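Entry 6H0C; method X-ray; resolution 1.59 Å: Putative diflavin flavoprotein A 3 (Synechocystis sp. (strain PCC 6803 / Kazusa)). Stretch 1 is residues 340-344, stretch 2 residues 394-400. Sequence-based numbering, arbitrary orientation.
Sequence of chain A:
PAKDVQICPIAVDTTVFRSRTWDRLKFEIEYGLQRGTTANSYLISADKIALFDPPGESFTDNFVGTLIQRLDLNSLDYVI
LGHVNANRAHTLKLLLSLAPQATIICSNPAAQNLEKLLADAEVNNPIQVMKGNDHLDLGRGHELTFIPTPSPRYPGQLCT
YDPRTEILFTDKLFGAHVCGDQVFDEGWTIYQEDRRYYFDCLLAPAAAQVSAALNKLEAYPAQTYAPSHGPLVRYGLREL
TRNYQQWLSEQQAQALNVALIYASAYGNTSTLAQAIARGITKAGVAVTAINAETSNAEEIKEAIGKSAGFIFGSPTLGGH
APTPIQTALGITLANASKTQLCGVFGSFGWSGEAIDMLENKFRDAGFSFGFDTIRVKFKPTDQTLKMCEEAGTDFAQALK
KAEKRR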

# COMPACT_ATOMS: atom_id res chain seq x y z
N GLN A 340 -11.23 17.27 20.30
CA GLN A 340 -10.35 16.71 19.28
C GLN A 340 -9.99 17.78 18.25
O GLN A 340 -10.84 18.55 17.81
CB GLN A 340 -10.98 15.49 18.60
CG GLN A 340 -10.98 14.21 19.43
CD GLN A 340 -10.75 12.97 18.57
OE1 GLN A 340 -10.02 13.01 17.58
NE2 GLN A 340 -11.38 11.86 18.95
N LEU A 341 -8.72 17.81 17.87
CA LEU A 341 -8.26 18.71 16.82
C LEU A 341 -8.68 18.17 15.45
O LEU A 341 -8.63 16.96 15.21
CB LEU A 341 -6.75 18.88 16.90
CG LEU A 341 -6.17 20.05 16.11
CD1 LEU A 341 -6.76 21.35 16.62
CD2 LEU A 341 -4.64 20.05 16.21
N CYS A 342 -9.09 19.07 14.56
CA CYS A 342 -9.65 18.68 13.27
C CYS A 342 -8.81 19.17 12.10
O CYS A 342 -8.09 20.16 12.22
CB CYS A 342 -11.08 19.22 13.15
SG CYS A 342 -11.84 18.91 11.55
N GLY A 343 -8.90 18.48 10.96
CA GLY A 343 -8.22 18.90 9.75
C GLY A 343 -8.94 18.40 8.51
O GLY A 343 -9.53 17.32 8.52
N VAL A 344 -8.89 19.18 7.43
CA VAL A 344 -9.54 18.80 6.17
C VAL A 344 -8.63 19.02 4.96
O VAL A 344 -7.99 20.07 4.84
CB VAL A 344 -10.85 19.60 5.96
CG1 VAL A 344 -11.52 19.20 4.65
CG2 VAL A 344 -11.80 19.39 7.14
N ASP A 394 2.81 20.40 11.48
CA ASP A 394 2.11 21.45 12.23
C ASP A 394 0.98 20.89 13.10
O ASP A 394 0.82 21.29 14.26
CB ASP A 394 1.53 22.50 11.27
CG ASP A 394 2.59 23.40 10.67
OD1 ASP A 394 3.72 23.43 11.20
OD2 ASP A 394 2.29 24.08 9.66
N PHE A 395 0.21 19.97 12.54
CA PHE A 395 -0.87 19.30 13.25
C PHE A 395 -0.31 18.59 14.48
O PHE A 395 -0.84 18.71 15.58
CB PHE A 395 -1.60 18.31 12.32
CG PHE A 395 -2.98 17.90 12.78
CD1 PHE A 395 -3.14 16.83 13.65
CD2 PHE A 395 -4.11 18.55 12.31
CE1 PHE A 395 -4.41 16.43 14.06
CE2 PHE A 395 -5.38 18.16 12.72
CZ PHE A 395 -5.53 17.10 13.59
N ALA A 396 0.79 17.86 14.28
CA ALA A 396 1.43 17.12 15.36
C ALA A 396 1.90 18.02 16.51
O ALA A 396 1.64 17.74 17.68
CB ALA A 396 2.59 16.31 14.83
N GLN A 397 2.61 19.09 16.15
CA GLN A 397 3.06 20.09 17.12
C GLN A 397 1.90 20.69 17.92
O GLN A 397 1.99 20.88 19.13
CB GLN A 397 3.82 21.22 16.42
CG GLN A 397 4.91 20.79 15.45
CD GLN A 397 6.15 20.28 16.15
OE1 GLN A 397 6.08 19.49 17.09
NE2 GLN A 397 7.31 20.74 15.68
N ALA A 398 0.81 21.01 17.22
CA ALA A 398 -0.37 21.56 17.86
C ALA A 398 -0.91 20.59 18.90
O ALA A 398 -1.24 20.98 20.01
CB ALA A 398 -1.43 21.90 16.84
N LEU A 399 -0.98 19.31 18.53
CA LEU A 399 -1.44 18.28 19.46
C LEU A 399 -0.51 18.15 20.68
O LEU A 399 -0.99 18.03 21.81
CB LEU A 399 -1.55 16.92 18.76
CG LEU A 399 -2.78 16.70 17.86
CD1 LEU A 399 -2.75 15.32 17.24
CD2 LEU A 399 -4.07 16.90 18.65
N LYS A 400 0.79 18.18 20.44
CA LYS A 400 1.74 18.00 21.54
C LYS A 400 1.71 19.19 22.48
O LYS A 400 1.80 19.03 23.70
CB LYS A 400 3.16 17.76 21.01
CG LYS A 400 3.35 16.37 20.39
CD LYS A 400 4.78 16.13 19.90
CE LYS A 400 5.16 17.11 18.80
NZ LYS A 400 6.53 16.86 18.24

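Helix 394-400 lies over the strand that includes Val344 in a nearly antiparallel arrangement: the N-to-C axes make an angle of 170° and approach to 10.0 Å. The register follows from the CA atoms, with Leu341 CA 7.3 Å from Leu399 CA and Gly343 CA 8.2 Å from Phe395 CA. Within the helix, backbone bonds such as Leu399 N to Phe395 O (3.0 Å) satisfy the main chain. No hydrogen bond crosses the stretches, so the contact, 219 Å² buried over both sides, rests on van der Waals packing.

Apolar contacts centre on Leu341, whose CA-to-CB bond points toward the helix. Its t,p rotamer brings CD2 to 3.8 Å from Ala398 CB, while Leu341 CB lies 3.8 Å from Leu399 CD2.

A CH-pi contact adds to this packing. Leu341 CD2 sits 4.0 Å from the centroid of the Phe395 ring and 8° off the ring normal, placing the methyl over one face.

The edge of the same ring meets the backbone of Cys342 and Gly343. Phe395 CE2 approaches Cys342 O at 3.4 Å and Gly343 N at 3.9 Å; the partly negative oxygen lies almost in line with the weakly positive CE2 C-H, although the C=O bond runs across that line. Gly343 leaves room: an ideal CB would fall 3.3 Å from Phe395 CE2, a tight fit.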